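Local coordinates for glycoside hydrolase family 31 (Trueperella pyogenes, PDB 5I0F), which breaks down cycloalternan, a cyclic glucose oligosaccharide, through a covalent glycosyl-enzyme intermediate, consistent with a retaining mechanism, at residues 324-338 with 381-393. Residues are numbered along the deposited sequence; the frame is centred on the assembly and turned at random.
Sequences VSVVVIEAWSDEEGF and GIRVILWQIPLQK. With GLC (alpha-D-glucopyranose), chain C; BGC (beta-D-glucopyranose), chain B.
Neighbouring parallel strands of the family 31 (beta/alpha)8 barrel, 326-329 and 383-388, pair here, and the loops leaving their C-terminal ends build part of the glycan pocket. Backbone bonds alternate between the strands, from Arg383 N to Ser325 O up to Trp387 N to Ile329 O. Beta-branched Val326 and Ile385 fill space inside the barrel, beside Trp298 and Lys465, their CG1 atoms 3.5 Å apart; on the outer face Val327 and Ile382 pack against Met314 of helix 307-320.

Past the strands, Leu386 CD1 makes a CH-pi contact with the face of Trp332, 4.0 Å from the centroid of its six-membered ring. The indole edge donates from NE1 to Trp387 O at 3.1 Å, in the carbonyl plane on a lone pair. That oxygen also accepts from Gln388 NE2, so two donors grip it.

Trp387 reaches into the pocket because chi1 (-174°) sets CG opposite the backbone N. C5 of the alpha-glucose lies over one indole face, toward the rim, 3.9 Å from CH2, as suits an aromatic sugar platform; NE1 is held by Asp467, and Trp387 turns its edge toward Phe338 in an offset edge-to-face pair, planes at 60°. Glu330 OE1 accepts from O4 of the beta-glucose, and the carboxylate of Glu335 takes O4 and O6 of the alpha-glucose, one hydroxyl per oxygen. Lys393 pins the Glu335 backbone through NZ to O at 2.9 Å, and Gln388 NE2 binds Phe338 O at 2.9 Å, nearly straight at 174°.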
loop_
_atom_site.group_PDB
_atom_site.type_symbol
_atom_site.label_atom_id
_atom_site.label_comp_id
_atom_site.label_asym_id
_atom_site.label_seq_id
_atom_site.Cartn_x
_atom_site.Cartn_y
_atom_site.Cartn_z
ATOM N N VAL A 324 19.091 18.992 -3.888
ATOM C CA VAL A 324 18.276 17.984 -3.236
ATOM C C VAL A 324 18.069 18.417 -1.803
ATOM O O VAL A 324 18.970 19.035 -1.204
ATOM C CB VAL A 324 18.889 16.572 -3.326
ATOM C CG1 VAL A 324 18.748 16.033 -4.727
ATOM C CG2 VAL A 324 20.359 16.544 -2.952
ATOM N N SER A 325 16.886 18.134 -1.267
ATOM C CA SER A 325 16.600 18.374 0.152
ATOM C C SER A 325 16.651 17.127 1.040
ATOM O O SER A 325 16.794 17.246 2.250
ATOM C CB SER A 325 15.277 19.147 0.325
ATOM O OG SER A 325 14.160 18.308 0.062
ATOM N N VAL A 326 16.567 15.948 0.441
ATOM C CA VAL A 326 16.464 14.685 1.190
ATOM C C VAL A 326 17.206 13.608 0.401
ATOM O O VAL A 326 17.056 13.508 -0.828
ATOM C CB VAL A 326 14.991 14.216 1.382
ATOM C CG1 VAL A 326 14.932 12.893 2.152
ATOM C CG2 VAL A 326 14.152 15.247 2.121
ATOM N N VAL A 327 17.974 12.794 1.115
ATOM C CA VAL A 327 18.519 11.562 0.556
ATOM C C VAL A 327 17.996 10.388 1.362
ATOM O O VAL A 327 18.042 10.410 2.602
ATOM C CB VAL A 327 20.062 11.579 0.451
ATOM C CG1 VAL A 327 20.744 11.732 1.806
ATOM C CG2 VAL A 327 20.554 10.327 -0.296
ATOM N N VAL A 328 17.409 9.416 0.665
ATOM C CA VAL A 328 17.008 8.143 1.262
ATOM C C VAL A 328 18.125 7.128 1.010
ATOM O O VAL A 328 18.616 7.017 -0.119
ATOM C CB VAL A 328 15.678 7.635 0.631
ATOM C CG1 VAL A 328 15.223 6.342 1.300
ATOM C CG2 VAL A 328 14.601 8.718 0.749
ATOM N N ILE A 329 18.531 6.396 2.056
ATOM C CA ILE A 329 19.486 5.313 1.939
ATOM C C ILE A 329 18.763 4.048 2.366
ATOM O O ILE A 329 18.253 3.973 3.494
ATOM C CB ILE A 329 20.746 5.543 2.827
ATOM C CG1 ILE A 329 21.277 6.976 2.651
ATOM C CG2 ILE A 329 21.814 4.505 2.488
ATOM C CD1 ILE A 329 22.385 7.368 3.606
ATOM N N GLU A 330 18.688 3.085 1.444
ATOM C CA GLU A 330 18.021 1.815 1.679
ATOM C C GLU A 330 18.968 0.733 2.107
ATOM O O GLU A 330 18.728 0.069 3.118
ATOM C CB GLU A 330 17.245 1.375 0.420
ATOM C CG GLU A 330 16.147 2.335 0.065
ATOM C CD GLU A 330 15.099 1.732 -0.849
ATOM O OE1 GLU A 330 15.464 0.876 -1.717
ATOM O OE2 GLU A 330 13.919 2.144 -0.700
ATOM N N ALA A 331 20.049 0.577 1.348
ATOM C CA ALA A 331 21.072 -0.432 1.613
ATOM C C ALA A 331 22.181 0.187 2.474
ATOM O O ALA A 331 23.281 0.406 2.004
ATOM C CB ALA A 331 21.638 -0.966 0.302
ATOM N N TRP A 332 21.842 0.476 3.725
ATOM C CA TRP A 332 22.736 1.061 4.718
ATOM C C TRP A 332 23.210 0.056 5.764
ATOM O O TRP A 332 24.264 0.258 6.390
ATOM C CB TRP A 332 22.037 2.238 5.449
ATOM C CG TRP A 332 20.842 1.877 6.238
ATOM C CD1 TRP A 332 19.565 1.772 5.789
ATOM C CD2 TRP A 332 20.811 1.529 7.625
ATOM N NE1 TRP A 332 18.733 1.376 6.811
ATOM C CE2 TRP A 332 19.468 1.224 7.952
ATOM C CE3 TRP A 332 21.782 1.448 8.619
ATOM C CZ2 TRP A 332 19.065 0.859 9.243
ATOM C CZ3 TRP A 332 21.380 1.075 9.926
ATOM C CH2 TRP A 332 20.034 0.797 10.212
ATOM N N SER A 333 22.413 -0.985 6.011
ATOM C CA SER A 333 22.608 -1.832 7.191
ATOM C C SER A 333 23.372 -3.117 6.865
ATOM O O SER A 333 23.756 -3.365 5.716
ATOM C CB SER A 333 21.252 -2.168 7.801
ATOM O OG SER A 333 20.633 -3.248 7.093
ATOM N N ASP A 334 23.605 -3.916 7.904
ATOM C CA ASP A 334 24.168 -5.245 7.752
ATOM C C ASP A 334 23.290 -6.247 6.942
ATOM O O ASP A 334 23.735 -7.374 6.660
ATOM C CB ASP A 334 24.546 -5.831 9.131
ATOM C CG ASP A 334 23.347 -5.980 10.087
ATOM O OD1 ASP A 334 22.181 -6.068 9.656
ATOM O OD2 ASP A 334 23.591 -6.015 11.303
ATOM N N GLU A 335 22.062 -5.852 6.594
ATOM C CA GLU A 335 21.116 -6.674 5.823
ATOM C C GLU A 335 20.655 -7.946 6.550
ATOM O O GLU A 335 20.106 -8.864 5.933
ATOM C CB GLU A 335 21.669 -7.019 4.431
ATOM C CG GLU A 335 21.896 -5.798 3.541
ATOM C CD GLU A 335 20.602 -5.095 3.111
ATOM O OE1 GLU A 335 19.544 -5.760 2.977
ATOM O OE2 GLU A 335 20.646 -3.853 2.902
ATOM N N GLU A 336 20.802 -7.939 7.864
ATOM C CA GLU A 336 20.364 -9.019 8.734
ATOM C C GLU A 336 19.354 -8.524 9.765
ATOM O O GLU A 336 18.299 -9.116 9.900
ATOM C CB GLU A 336 21.563 -9.633 9.417
ATOM C CG GLU A 336 22.505 -10.310 8.418
ATOM C CD GLU A 336 23.490 -11.269 9.056
ATOM O OE1 GLU A 336 23.436 -11.495 10.289
ATOM O OE2 GLU A 336 24.321 -11.821 8.308
ATOM N N GLY A 337 19.695 -7.446 10.488
ATOM C CA GLY A 337 18.850 -6.882 11.543
ATOM C C GLY A 337 18.277 -5.491 11.291
ATOM O O GLY A 337 17.432 -5.027 12.066
ATOM N N PHE A 338 18.738 -4.817 10.235
ATOM C CA PHE A 338 18.280 -3.453 9.876
ATOM C C PHE A 338 18.323 -2.459 11.031
ATOM O O PHE A 338 17.474 -1.587 11.173
ATOM C CB PHE A 338 16.938 -3.526 9.153
ATOM C CG PHE A 338 17.003 -4.425 7.966
ATOM C CD1 PHE A 338 17.514 -3.953 6.766
ATOM C CD2 PHE A 338 16.684 -5.791 8.082
ATOM C CE1 PHE A 338 17.683 -4.795 5.682
ATOM C CE2 PHE A 338 16.839 -6.644 6.980
ATOM C CZ PHE A 338 17.336 -6.148 5.781
ATOM N N GLY A 381 22.351 21.358 3.966
ATOM C CA GLY A 381 20.909 21.460 3.878
ATOM C C GLY A 381 20.200 20.224 3.354
ATOM O O GLY A 381 19.120 20.345 2.820
ATOM N N ILE A 382 20.794 19.039 3.529
ATOM C CA ILE A 382 20.223 17.774 3.066
ATOM C C ILE A 382 19.896 16.927 4.295
ATOM O O ILE A 382 20.767 16.701 5.148
ATOM C CB ILE A 382 21.220 17.018 2.150
ATOM C CG1 ILE A 382 21.567 17.869 0.918
ATOM C CG2 ILE A 382 20.642 15.687 1.690
ATOM C CD1 ILE A 382 22.740 17.352 0.107
ATOM N N ARG A 383 18.661 16.427 4.357
ATOM C CA ARG A 383 18.240 15.515 5.435
ATOM C C ARG A 383 18.399 14.053 5.009
ATOM O O ARG A 383 18.435 13.754 3.821
ATOM C CB ARG A 383 16.814 15.822 5.874
ATOM C CG ARG A 383 16.720 16.961 6.878
ATOM C CD ARG A 383 16.902 18.331 6.252
ATOM N NE ARG A 383 16.715 19.386 7.264
ATOM C CZ ARG A 383 16.698 20.692 7.004
ATOM N NH1 ARG A 383 16.838 21.149 5.766
ATOM N NH2 ARG A 383 16.525 21.557 7.999
ATOM N N VAL A 384 18.515 13.157 5.995
ATOM C CA VAL A 384 18.865 11.755 5.728
ATOM C C VAL A 384 17.774 10.829 6.264
ATOM O O VAL A 384 17.404 10.905 7.437
ATOM C CB VAL A 384 20.244 11.394 6.352
ATOM C CG1 VAL A 384 20.600 9.925 6.110
ATOM C CG2 VAL A 384 21.338 12.302 5.802
ATOM N N ILE A 385 17.239 9.974 5.388
ATOM C CA ILE A 385 16.177 9.016 5.738
ATOM C C ILE A 385 16.707 7.580 5.566
ATOM O O ILE A 385 17.287 7.282 4.535
ATOM C CB ILE A 385 14.959 9.206 4.796
ATOM C CG1 ILE A 385 14.442 10.654 4.823
ATOM C CG2 ILE A 385 13.849 8.204 5.086
ATOM C CD1 ILE A 385 13.756 11.086 6.070
ATOM N N LEU A 386 16.487 6.696 6.548
ATOM C CA LEU A 386 16.906 5.302 6.454
ATOM C C LEU A 386 15.724 4.356 6.313
ATOM O O LEU A 386 14.688 4.521 6.983
ATOM C CB LEU A 386 17.702 4.884 7.691
ATOM C CG LEU A 386 18.958 5.692 8.020
ATOM C CD1 LEU A 386 19.696 5.067 9.199
ATOM C CD2 LEU A 386 19.884 5.807 6.815
ATOM N N TRP A 387 15.928 3.321 5.505
ATOM C CA TRP A 387 14.919 2.300 5.221
ATOM C C TRP A 387 14.741 1.317 6.369
ATOM O O TRP A 387 15.704 0.973 7.063
ATOM C CB TRP A 387 15.368 1.540 3.981
ATOM C CG TRP A 387 14.453 0.506 3.380
ATOM C CD1 TRP A 387 13.579 0.703 2.361
ATOM C CD2 TRP A 387 14.397 -0.890 3.689
ATOM N NE1 TRP A 387 12.975 -0.485 2.023
ATOM C CE2 TRP A 387 13.447 -1.471 2.825
ATOM C CE3 TRP A 387 15.050 -1.702 4.611
ATOM C CZ2 TRP A 387 13.118 -2.835 2.863
ATOM C CZ3 TRP A 387 14.742 -3.049 4.648
ATOM C CH2 TRP A 387 13.780 -3.605 3.770
ATOM N N GLN A 388 13.502 0.891 6.544
ATOM C CA GLN A 388 13.074 -0.088 7.543
ATOM C C GLN A 388 12.041 -1.023 6.959
ATOM O O GLN A 388 11.396 -0.696 5.942
ATOM C CB GLN A 388 12.467 0.632 8.742
ATOM C CG GLN A 388 13.479 1.426 9.560
ATOM C CD GLN A 388 14.375 0.540 10.388
ATOM O OE1 GLN A 388 14.055 0.227 11.520
ATOM N NE2 GLN A 388 15.509 0.145 9.839
ATOM N N ILE A 389 11.870 -2.173 7.632
ATOM C CA ILE A 389 10.859 -3.170 7.311
ATOM C C ILE A 389 10.315 -3.707 8.674
ATOM O O ILE A 389 11.117 -3.878 9.618
ATOM C CB ILE A 389 11.483 -4.307 6.465
ATOM C CG1 ILE A 389 10.460 -5.342 6.005
ATOM C CG2 ILE A 389 12.560 -5.048 7.249
ATOM C CD1 ILE A 389 9.616 -4.875 4.876
ATOM N N PRO A 390 8.996 -3.957 8.797
ATOM C CA PRO A 390 8.470 -4.445 10.097
ATOM C C PRO A 390 8.490 -5.976 10.143
ATOM O O PRO A 390 7.447 -6.626 10.275
ATOM C CB PRO A 390 7.056 -3.893 10.110
ATOM C CG PRO A 390 6.630 -3.924 8.671
ATOM C CD PRO A 390 7.885 -3.816 7.823
ATOM N N LEU A 391 9.692 -6.518 9.982
ATOM C CA LEU A 391 9.972 -7.950 9.963
ATOM C C LEU A 391 11.353 -8.201 10.573
ATOM O O LEU A 391 12.238 -7.352 10.507
ATOM C CB LEU A 391 9.942 -8.532 8.552
ATOM C CG LEU A 391 8.564 -8.563 7.853
ATOM C CD1 LEU A 391 8.701 -8.938 6.386
ATOM C CD2 LEU A 391 7.615 -9.528 8.558
ATOM N N GLN A 392 11.528 -9.388 11.147
ATOM C CA GLN A 392 12.796 -9.772 11.749
ATOM C C GLN A 392 13.165 -11.090 11.097
ATOM O O GLN A 392 12.506 -12.116 11.367
ATOM C CB GLN A 392 12.651 -9.943 13.254
ATOM C CG GLN A 392 13.948 -10.330 13.961
ATOM C CD GLN A 392 14.906 -9.163 14.160
ATOM O OE1 GLN A 392 14.528 -8.123 14.696
ATOM N NE2 GLN A 392 16.153 -9.348 13.770
ATOM N N LYS A 393 14.176 -11.064 10.238
ATOM C CA LYS A 393 14.606 -12.276 9.542
ATOM C C LYS A 393 14.967 -13.377 10.537
ATOM O O LYS A 393 15.442 -13.101 11.632
ATOM C CB LYS A 393 15.811 -12.023 8.650
ATOM C CG LYS A 393 15.579 -11.164 7.420
ATOM C CD LYS A 393 16.906 -10.932 6.704
ATOM C CE LYS A 393 16.707 -10.409 5.285
ATOM N NZ LYS A 393 17.978 -10.286 4.519
HETATM C C1 GLC C . 15.459 -4.015 -1.210
HETATM C C2 GLC C . 15.570 -5.548 -1.187
HETATM C C3 GLC C . 15.679 -6.080 0.237
HETATM C C4 GLC C . 16.774 -5.336 0.995
HETATM C C5 GLC C . 16.500 -3.835 0.957
HETATM C C6 GLC C . 17.555 -3.021 1.701
HETATM O O2 GLC C . 14.432 -6.145 -1.823
HETATM O O3 GLC C . 15.944 -7.490 0.214
HETATM O O4 GLC C . 16.813 -5.801 2.354
HETATM O O5 GLC C . 16.477 -3.408 -0.408
HETATM O O6 GLC C . 18.820 -3.156 1.066
HETATM C C2 BGC B . 10.038 -0.654 -1.770
HETATM C C3 BGC B . 11.140 -0.213 -2.751
HETATM C C4 BGC B . 12.505 -0.518 -2.143
HETATM C C5 BGC B . 12.614 -1.998 -1.748
HETATM C C6 BGC B . 13.903 -2.213 -0.965
HETATM C C1 BGC B . 10.417 -1.603 -0.604
HETATM O O2 BGC B . 8.669 -0.648 -2.221
HETATM O O3 BGC B . 11.003 1.178 -3.054
HETATM O O4 BGC B . 13.553 -0.180 -3.072
HETATM O O5 BGC B . 11.495 -2.486 -0.963
HETATM O O6 BGC B . 14.153 -3.609 -0.773
HETATM O O HOH W 1 15.502 -8.641 9.855
HETATM O O HOH W 2 17.344 -11.033 11.887
HETATM O O HOH W 3 15.246 -5.760 13.548
HETATM O O HOH W 4 14.617 -5.988 10.829
#